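Local atomic coordinates of conjugal transfer protein TRWB (PDB entry 1E9R), a protein that probably serves as the coupling protein of bacterial conjugation, a ring-forming P-loop NTPase thought to drive DNA transfer between cells. Residues Gly26-Leu29 with Lys30-Arg34; Glu329-Thr332 with Leu333-Ser336; Thr352-Asp355 with Met356-Leu360; Arg390-Met393 with Pro394-Ala398. All coordinates share one frame; numbering follows the deposited sequence.

Contact 1 of 4, residues Gly26-Leu29 with Lys30-Arg34. With SO4 (sulfate ion), chain J.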
loop_
_atom_site.group_PDB
_atom_site.type_symbol
_atom_site.label_atom_id
_atom_site.label_comp_id
_atom_site.label_asym_id
_atom_site.label_seq_id
_atom_site.Cartn_x
_atom_site.Cartn_y
_atom_site.Cartn_z
ATOM N N GLY B 26 -9.120 26.565 33.552
ATOM C CA GLY B 26 -9.083 27.691 32.641
ATOM C C GLY B 26 -8.552 28.924 33.353
ATOM O O GLY B 26 -7.688 29.642 32.841
ATOM N N GLY B 27 -9.067 29.166 34.552
ATOM C CA GLY B 27 -8.641 30.324 35.310
ATOM C C GLY B 27 -7.148 30.373 35.535
ATOM O O GLY B 27 -6.510 31.412 35.324
ATOM N N LYS B 28 -6.586 29.247 35.965
ATOM C CA LYS B 28 -5.153 29.169 36.221
ATOM C C LYS B 28 -4.296 29.361 34.959
ATOM O O LYS B 28 -3.206 29.943 35.024
ATOM C CB LYS B 28 -4.814 27.841 36.896
ATOM C CG LYS B 28 -3.333 27.667 37.138
ATOM C CD LYS B 28 -3.051 26.506 38.068
ATOM C CE LYS B 28 -1.556 26.277 38.205
ATOM N NZ LYS B 28 -1.265 25.038 38.968
ATOM N N LEU B 29 -4.774 28.881 33.813
ATOM C CA LEU B 29 -4.014 29.054 32.576
ATOM C C LEU B 29 -3.987 30.535 32.190
ATOM O O LEU B 29 -2.938 31.076 31.820
ATOM C CB LEU B 29 -4.634 28.231 31.438
ATOM C CG LEU B 29 -4.009 28.337 30.040
ATOM C CD1 LEU B 29 -2.544 27.950 30.095
ATOM C CD2 LEU B 29 -4.776 27.435 29.075
ATOM N N LYS B 30 -5.148 31.183 32.282
ATOM C CA LYS B 30 -5.272 32.606 31.954
ATOM C C LYS B 30 -4.278 33.361 32.831
ATOM O O LYS B 30 -3.633 34.320 32.405
ATOM C CB LYS B 30 -6.719 33.088 32.212
ATOM C CG LYS B 30 -7.761 32.302 31.400
ATOM C CD LYS B 30 -9.224 32.693 31.631
ATOM C CE LYS B 30 -10.125 31.773 30.798
ATOM N NZ LYS B 30 -11.582 31.922 31.039
ATOM N N ARG B 31 -4.145 32.890 34.062
ATOM C CA ARG B 31 -3.242 33.485 35.032
ATOM C C ARG B 31 -1.804 33.342 34.549
ATOM O O ARG B 31 -1.019 34.287 34.597
ATOM C CB ARG B 31 -3.416 32.768 36.375
ATOM C CG ARG B 31 -2.924 33.521 37.602
ATOM C CD ARG B 31 -3.104 32.678 38.852
ATOM N NE ARG B 31 -4.481 32.245 39.017
ATOM C CZ ARG B 31 -4.824 31.043 39.454
ATOM N NH1 ARG B 31 -3.881 30.172 39.759
ATOM N NH2 ARG B 31 -6.105 30.717 39.580
ATOM N N MET B 32 -1.471 32.145 34.073
ATOM C CA MET B 32 -0.124 31.838 33.592
ATOM C C MET B 32 0.277 32.428 32.234
ATOM O O MET B 32 1.452 32.720 32.016
ATOM C CB MET B 32 0.073 30.323 33.538
ATOM C CG MET B 32 -0.128 29.610 34.864
ATOM S SD MET B 32 0.044 27.817 34.677
ATOM C CE MET B 32 1.777 27.682 34.371
ATOM N N THR B 33 -0.672 32.583 31.314
ATOM C CA THR B 33 -0.338 33.134 30.005
ATOM C C THR B 33 -0.510 34.638 29.973
ATOM O O THR B 33 -0.034 35.294 29.047
ATOM C CB THR B 33 -1.206 32.532 28.894
ATOM O OG1 THR B 33 -2.585 32.808 29.150
ATOM C CG2 THR B 33 -1.023 31.051 28.845
ATOM N N ARG B 34 -1.196 35.178 30.982
ATOM C CA ARG B 34 -1.435 36.619 31.076
ATOM C C ARG B 34 -0.109 37.353 30.981
ATOM O O ARG B 34 0.865 37.021 31.657
ATOM C CB ARG B 34 -2.139 36.965 32.386
ATOM C CG ARG B 34 -2.512 38.427 32.525
ATOM C CD ARG B 34 -3.733 38.568 33.426
ATOM N NE ARG B 34 -4.020 39.957 33.769
ATOM C CZ ARG B 34 -3.194 40.747 34.453
ATOM N NH1 ARG B 34 -2.018 40.286 34.871
ATOM N NH2 ARG B 34 -3.546 41.997 34.728
HETATM S S SO4 J . -7.339 27.967 40.471
HETATM O O1 SO4 J . -8.082 29.013 39.729
HETATM O O2 SO4 J . -5.888 28.120 40.258
HETATM O O3 SO4 J . -7.645 28.080 41.911
HETATM O O4 SO4 J . -7.739 26.627 40.003
#

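Contact 2 of 4, residues Glu329-Thr332 with Leu333-Ser336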
loop_
_atom_site.group_PDB
_atom_site.type_symbol
_atom_site.label_atom_id
_atom_site.label_comp_id
_atom_site.label_asym_id
_atom_site.label_seq_id
_atom_site.Cartn_x
_atom_site.Cartn_y
_atom_site.Cartn_z
ATOM N N GLU B 329 2.833 15.113 3.577
ATOM C CA GLU B 329 2.817 16.557 3.543
ATOM C C GLU B 329 1.781 17.170 4.481
ATOM O O GLU B 329 1.982 18.262 5.008
ATOM C CB GLU B 329 2.599 16.993 2.105
ATOM C CG GLU B 329 2.801 18.461 1.872
ATOM C CD GLU B 329 3.072 18.781 0.412
ATOM O OE1 GLU B 329 3.371 17.842 -0.373
ATOM O OE2 GLU B 329 2.996 19.980 0.061
ATOM N N ALA B 330 0.678 16.462 4.700
ATOM C CA ALA B 330 -0.378 16.933 5.596
ATOM C C ALA B 330 0.119 16.926 7.032
ATOM O O ALA B 330 -0.229 17.798 7.817
ATOM C CB ALA B 330 -1.615 16.052 5.481
ATOM N N GLN B 331 0.928 15.933 7.375
ATOM C CA GLN B 331 1.476 15.841 8.716
ATOM C C GLN B 331 2.429 17.005 8.937
ATOM O O GLN B 331 2.376 17.684 9.964
ATOM C CB GLN B 331 2.238 14.542 8.874
ATOM C CG GLN B 331 2.840 14.340 10.239
ATOM C CD GLN B 331 3.706 13.097 10.274
ATOM O OE1 GLN B 331 3.659 12.277 9.351
ATOM N NE2 GLN B 331 4.500 12.946 11.333
ATOM N N THR B 332 3.301 17.226 7.957
ATOM C CA THR B 332 4.272 18.299 8.022
ATOM C C THR B 332 3.566 19.636 8.157
ATOM O O THR B 332 4.039 20.529 8.869
ATOM C CB THR B 332 5.121 18.335 6.763
ATOM O OG1 THR B 332 5.771 17.070 6.605
ATOM C CG2 THR B 332 6.153 19.465 6.850
ATOM N N LEU B 333 2.437 19.774 7.464
ATOM C CA LEU B 333 1.666 21.014 7.498
ATOM C C LEU B 333 1.085 21.239 8.881
ATOM O O LEU B 333 1.221 22.318 9.450
ATOM C CB LEU B 333 0.539 20.975 6.462
ATOM C CG LEU B 333 -0.240 22.277 6.278
ATOM C CD1 LEU B 333 0.683 23.390 5.811
ATOM C CD2 LEU B 333 -1.333 22.047 5.270
ATOM N N ARG B 334 0.438 20.210 9.418
ATOM C CA ARG B 334 -0.141 20.309 10.746
ATOM C C ARG B 334 0.972 20.561 11.767
ATOM O O ARG B 334 0.783 21.308 12.729
ATOM C CB ARG B 334 -0.890 19.026 11.116
ATOM C CG ARG B 334 -2.073 18.688 10.220
ATOM C CD ARG B 334 -2.984 17.640 10.874
ATOM N NE ARG B 334 -2.215 16.566 11.504
ATOM C CZ ARG B 334 -1.703 15.524 10.859
ATOM N NH1 ARG B 334 -1.911 15.384 9.560
ATOM N NH2 ARG B 334 -1.003 14.607 11.520
ATOM N N ALA B 335 2.130 19.950 11.549
ATOM C CA ALA B 335 3.250 20.114 12.460
ATOM C C ALA B 335 3.843 21.516 12.375
ATOM O O ALA B 335 4.708 21.883 13.174
ATOM C CB ALA B 335 4.322 19.068 12.155
ATOM N N SER B 336 3.384 22.301 11.404
ATOM C CA SER B 336 3.896 23.653 11.232
ATOM C C SER B 336 3.176 24.662 12.123
ATOM O O SER B 336 3.604 25.807 12.245
ATOM C CB SER B 336 3.813 24.058 9.765
ATOM O OG SER B 336 4.676 23.230 9.004
#

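Contact 3 of 4, residues Thr352-Asp355 with Met356-Leu360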
loop_
_atom_site.group_PDB
_atom_site.type_symbol
_atom_site.label_atom_id
_atom_site.label_comp_id
_atom_site.label_asym_id
_atom_site.label_seq_id
_atom_site.Cartn_x
_atom_site.Cartn_y
_atom_site.Cartn_z
ATOM N N THR B 352 -10.308 9.898 14.915
ATOM C CA THR B 352 -9.880 11.264 15.115
ATOM C C THR B 352 -9.852 11.577 16.604
ATOM O O THR B 352 -9.006 12.339 17.068
ATOM C CB THR B 352 -10.814 12.237 14.401
ATOM O OG1 THR B 352 -10.675 12.062 12.985
ATOM C CG2 THR B 352 -10.476 13.678 14.767
ATOM N N ASN B 353 -10.774 10.991 17.359
ATOM C CA ASN B 353 -10.803 11.227 18.794
ATOM C C ASN B 353 -9.549 10.648 19.441
ATOM O O ASN B 353 -8.977 11.237 20.359
ATOM C CB ASN B 353 -12.065 10.625 19.393
ATOM C CG ASN B 353 -13.311 11.336 18.916
ATOM O OD1 ASN B 353 -13.313 12.563 18.770
ATOM N ND2 ASN B 353 -14.380 10.582 18.676
ATOM N N GLU B 354 -9.116 9.494 18.952
ATOM C CA GLU B 354 -7.902 8.878 19.464
ATOM C C GLU B 354 -6.708 9.771 19.106
ATOM O O GLU B 354 -5.791 9.951 19.886
ATOM C CB GLU B 354 -7.726 7.498 18.846
ATOM C CG GLU B 354 -6.304 6.977 18.938
ATOM C CD GLU B 354 -5.848 6.737 20.359
ATOM O OE1 GLU B 354 -6.703 6.653 21.271
ATOM O OE2 GLU B 354 -4.620 6.620 20.556
ATOM N N ASP B 355 -6.742 10.322 17.906
ATOM C CA ASP B 355 -5.707 11.218 17.392
ATOM C C ASP B 355 -5.623 12.455 18.301
ATOM O O ASP B 355 -4.542 12.850 18.748
ATOM C CB ASP B 355 -6.096 11.609 15.944
ATOM C CG ASP B 355 -5.063 12.489 15.235
ATOM O OD1 ASP B 355 -3.966 12.752 15.779
ATOM O OD2 ASP B 355 -5.369 12.920 14.103
ATOM N N MET B 356 -6.779 13.056 18.569
ATOM C CA MET B 356 -6.853 14.238 19.414
ATOM C C MET B 356 -6.413 13.909 20.844
ATOM O O MET B 356 -5.692 14.684 21.475
ATOM C CB MET B 356 -8.278 14.809 19.379
ATOM C CG MET B 356 -8.619 15.487 18.048
ATOM S SD MET B 356 -7.427 16.860 17.587
ATOM C CE MET B 356 -5.969 15.965 16.786
ATOM N N SER B 357 -6.836 12.755 21.346
ATOM C CA SER B 357 -6.452 12.319 22.683
ATOM C C SER B 357 -4.931 12.201 22.767
ATOM O O SER B 357 -4.300 12.734 23.684
ATOM C CB SER B 357 -7.083 10.963 22.992
ATOM O OG SER B 357 -6.517 10.391 24.161
ATOM N N LEU B 358 -4.351 11.494 21.799
ATOM C CA LEU B 358 -2.907 11.298 21.738
ATOM C C LEU B 358 -2.192 12.644 21.640
ATOM O O LEU B 358 -1.192 12.858 22.315
ATOM C CB LEU B 358 -2.542 10.445 20.519
ATOM C CG LEU B 358 -1.279 9.570 20.489
ATOM C CD1 LEU B 358 -0.613 9.704 19.134
ATOM C CD2 LEU B 358 -0.315 9.949 21.579
ATOM N N SER B 359 -2.703 13.543 20.797
ATOM C CA SER B 359 -2.104 14.869 20.621
ATOM C C SER B 359 -2.033 15.618 21.950
ATOM O O SER B 359 -1.032 16.284 22.240
ATOM C CB SER B 359 -2.908 15.708 19.622
ATOM O OG SER B 359 -2.862 15.164 18.309
ATOM N N LEU B 360 -3.105 15.522 22.738
ATOM C CA LEU B 360 -3.160 16.167 24.042
ATOM C C LEU B 360 -2.074 15.538 24.915
ATOM O O LEU B 360 -1.433 16.221 25.709
ATOM C CB LEU B 360 -4.555 15.993 24.659
ATOM C CG LEU B 360 -5.539 17.175 24.541
ATOM C CD1 LEU B 360 -5.118 18.132 23.471
ATOM C CD2 LEU B 360 -6.927 16.663 24.253
#

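Contact 4 of 4, residues Arg390-Met393 with Pro394-Ala398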
loop_
_atom_site.group_PDB
_atom_site.type_symbol
_atom_site.label_atom_id
_atom_site.label_comp_id
_atom_site.label_asym_id
_atom_site.label_seq_id
_atom_site.Cartn_x
_atom_site.Cartn_y
_atom_site.Cartn_z
ATOM N N ARG B 390 -3.730 8.887 29.585
ATOM C CA ARG B 390 -4.116 10.026 28.760
ATOM C C ARG B 390 -4.716 11.085 29.655
ATOM O O ARG B 390 -5.586 10.797 30.473
ATOM C CB ARG B 390 -5.176 9.638 27.716
ATOM C CG ARG B 390 -4.697 8.750 26.585
ATOM C CD ARG B 390 -3.628 9.425 25.732
ATOM N NE ARG B 390 -3.037 8.477 24.793
ATOM C CZ ARG B 390 -3.668 7.973 23.733
ATOM N NH1 ARG B 390 -4.923 8.326 23.448
ATOM N NH2 ARG B 390 -3.052 7.083 22.969
ATOM N N VAL B 391 -4.254 12.313 29.510
ATOM C CA VAL B 391 -4.808 13.394 30.295
ATOM C C VAL B 391 -6.287 13.498 29.898
ATOM O O VAL B 391 -7.167 13.691 30.743
ATOM C CB VAL B 391 -4.052 14.703 29.992
ATOM C CG1 VAL B 391 -4.743 15.896 30.640
ATOM C CG2 VAL B 391 -2.617 14.580 30.499
ATOM N N VAL B 392 -6.550 13.337 28.603
ATOM C CA VAL B 392 -7.908 13.389 28.061
ATOM C C VAL B 392 -8.152 12.115 27.267
ATOM O O VAL B 392 -7.422 11.836 26.318
ATOM C CB VAL B 392 -8.091 14.579 27.096
ATOM C CG1 VAL B 392 -9.530 14.623 26.605
ATOM C CG2 VAL B 392 -7.706 15.880 27.783
ATOM N N MET B 393 -9.166 11.348 27.658
ATOM C CA MET B 393 -9.509 10.096 26.983
ATOM C C MET B 393 -10.217 10.345 25.664
ATOM O O MET B 393 -10.906 11.346 25.500
ATOM C CB MET B 393 -10.437 9.255 27.857
ATOM C CG MET B 393 -9.762 8.228 28.730
ATOM S SD MET B 393 -10.980 7.411 29.781
ATOM C CE MET B 393 -11.609 6.100 28.711
ATOM N N PRO B 394 -10.050 9.437 24.692
ATOM C CA PRO B 394 -10.725 9.638 23.411
ATOM C C PRO B 394 -12.231 9.788 23.645
ATOM O O PRO B 394 -12.888 10.604 22.999
ATOM C CB PRO B 394 -10.376 8.370 22.646
ATOM C CG PRO B 394 -8.984 8.079 23.137
ATOM C CD PRO B 394 -9.124 8.292 24.624
ATOM N N ALA B 395 -12.759 9.003 24.588
ATOM C CA ALA B 395 -14.181 9.028 24.950
ATOM C C ALA B 395 -14.611 10.353 25.572
ATOM O O ALA B 395 -15.777 10.741 25.474
ATOM C CB ALA B 395 -14.499 7.894 25.911
ATOM N N GLU B 396 -13.678 11.040 26.225
ATOM C CA GLU B 396 -13.981 12.331 26.829
ATOM C C GLU B 396 -14.144 13.361 25.712
ATOM O O GLU B 396 -14.933 14.307 25.821
ATOM C CB GLU B 396 -12.850 12.782 27.756
ATOM C CG GLU B 396 -12.663 11.966 29.016
ATOM C CD GLU B 396 -11.643 12.615 29.939
ATOM O OE1 GLU B 396 -11.922 13.711 30.482
ATOM O OE2 GLU B 396 -10.551 12.039 30.108
ATOM N N ILE B 397 -13.375 13.177 24.644
ATOM C CA ILE B 397 -13.421 14.076 23.494
ATOM C C ILE B 397 -14.709 13.847 22.692
ATOM O O ILE B 397 -15.295 14.790 22.141
ATOM C CB ILE B 397 -12.173 13.868 22.591
ATOM C CG1 ILE B 397 -10.917 14.314 23.352
ATOM C CG2 ILE B 397 -12.319 14.645 21.298
ATOM C CD1 ILE B 397 -9.627 14.160 22.585
ATOM N N ALA B 398 -15.151 12.590 22.657
ATOM C CA ALA B 398 -16.363 12.203 21.950
ATOM C C ALA B 398 -17.609 12.702 22.675
ATOM O O ALA B 398 -18.673 12.849 22.072
ATOM C CB ALA B 398 -16.412 10.692 21.809
HETATM O O HOH W 1 -9.770 14.866 31.562
#

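Contact 1 of 4, residues Gly26-Leu29 with Lys30-Arg34
Arg31 folds back along helix 26-33 and lays one face of its guanidinium over the Lys28 backbone, with Lys28 CA 3.8 Å from Arg31 CZ. The turn at chi3 (-56°) bends the otherwise extended chain toward the start of the helix. The Lys28 chain passes the same group at a slant, its CG 3.7 Å from Arg31 NH1. A sulfate ion sits at the edge of the guanidinium, near its plane: Arg31 NH1 donates to SO4 O2 at 2.9 Å, and NH2 adds weak bonds to O1 and O2. Ser25 OG, also hydrogen-bonded to Lys28 N, gives the ion a further partner. On another side of the helix Lys30 runs out straight past Gly26, its CG 3.0 Å from Gly26 O, and packs on Val45 and Pro46 of strand 45-46. Shortening Lys30 to alanine would remove the chain beyond CB and would probably leave the Gly26 carbonyl less covered and the packing on Val45 and Pro46 reduced. Between Leu29 and Thr33, one turn apart, CD1 meets CG2 at 3.7 Å, while Thr33 OG1 is bonded to Pro46 O. Thr33 N closes the turn on Leu29 O at 2.8 Å. The guanidinium edge and the Ser25 hydroxyl thus make a site able to hold an anion, here a sulfate probably from the crystallisation liquor; the helix dipole and, from a distance, Lys28 would probably help.

Contact 2 of 4, residues Glu329-Thr332 with Leu333-Ser336
Ser336 OG donates to Thr332 O at 2.8 Å, turning the side chain at the end of this stretch back onto a carbonyl one turn earlier. With OG anti to its own carbonyl carbon (chi1 -65°), the hydroxyl lies beside the backbone N and faces the preceding turn; it arrives tilted 25° from the Thr332 carbonyl plane. Ala335 N closes the neighbouring turn on Gln331 O, also at 2.8 Å, and Arg334 N reaches Ala330 O at 3.0 Å. The Arg334 side chain, bent at chi3, doubles back over the helix: CG rests 3.2 Å from Ala330 O, and one guanidinium face covers Gln331 CA, which is 3.8 Å from Arg334 CZ. Gln331 slants past it, its CG 4.1 Å from Arg334 NH2, and the amide and guanidinium planes are only 18° apart. A leucine in place of Arg334 would probably leave Gln331 without this flat cover and deprive Asp322 of a long, weak ion partner. The polar ends of Gln331 and Thr332 reach the second subunit: Gln331 NE2 is hydrogen-bonded to Asp349 there, and Thr332 OG1 is hydrogen-bonded to Ser317 of the second subunit and to Lys328 O of its own chain. On another side, Leu333 packs on Leu297 and Leu301 of helix 297-303. The chemistry thus differs from side to side: Leu333 packs within its own subunit, whereas the buried Gln331 amide and Thr332 hydroxyl find hydrogen-bond partners on the second subunit.

Contact 3 of 4, residues Thr352-Asp355 with Met356-Leu360
Thr352 to Ser359 form regular helix, with Met356, Ser357, Leu358 and Ser359 N each donating to the carbonyl four residues back; the bond from Met356 N to Thr352 O, for example, is 2.8 Å long with an N-H...O angle of 163°. The Asp355 carbonyl takes a second donor. Ser359 OG, placed anti to its carbonyl carbon (chi1 -66°), reaches Asp355 O at 2.9 Å from well above the carbonyl plane, while Ser359 N comes to the same oxygen from the opposite face. Two bonds from one residue thus hold this turn. Met356 is the main apolar piece. Its CG runs beside Thr352 CG2 at 4.2 Å, the two chains pointing the same way, and rests 3.3 Å from Thr352 O. Bends at chi2 and chi3 then swing the methyl back over the preceding residue, so that Met356 CE lies 3.8 Å from Asp355 C and 3.9 Å from Asp355 CG. The Met356 methyl therefore lies against both the Asp355 carboxylate carbon and its carbonyl carbon. Along another face Glu354 makes a salt bridge with Arg390, and Ser357 OG is hydrogen-bonded both to Arg390 NH1 and to Val392 O, fixing the segment that leads into helix 394-398. Pro350 of the second subunit packs on Leu358 and Ser359. A serine hydroxyl returned to the carbonyl one turn earlier is a common way of burying serine in a helix; here it belongs to helix 350-360, which lies against strand 339-342 of the large mixed sheet of this P-loop NTPase.

Contact 4 of 4, residues Arg390-Met393 with Pro394-Ala398
Met393 and Glu396 grip each other in both directions at the start of helix 394-398. Glu396 OE2 accepts Met393 N at 2.9 Å in a nearly straight bond (171°), although the donor approaches from above the carboxylate plane. In return, Met393 O takes two amides: Ile397 N at 3.2 Å in the carbonyl plane, and Glu396 N at 2.9 Å from far above it. Glu396 can do this because its CG stands anti to its carbonyl carbon (chi1 -68°) and the extended chain runs back to the first turn. Beside this knot, Val392 CG1 meets Ile397 CG1 at 3.5 Å, the two side chains crossing at about a right angle. Further out, one water donates both to Glu396 OE1 at 2.7 Å and to Val391 O at 3.0 Å, holding the carboxylate's other oxygen to the loop. Arg19 of the third subunit makes a salt bridge to Glu396 OE2, so the cap is also part of a subunit interface. With Met393 as N-cap and proline in the first turn, the glutamate supplies the side-chain-to-backbone half of a capping box, and the Val392-Ile397 pair spanning the N-cap is a hydrophobic staple.

Along the chain the four contacts follow one another without overlap, on or at the ends of helices 26-33, 327-334, 350-360 and 394-398; contact 4 includes the loop leading into its helix. Contact 1 stands apart, its centre 22 to 28 Å from the other three, and no other chain of the assembly touches it. Contacts 2 and 3, centres 16 Å apart, are joined in sequence through strand 339-342 of the mixed ten-stranded sheet. Contacts 3 and 4 touch directly, with centres 8 Å apart, although strand 362-368 and most of strand 384-390 come between them in sequence. Contacts 2, 3 and 4 meet other subunits, consistent with a six-chain ring in which these short helices lie at or near interfaces.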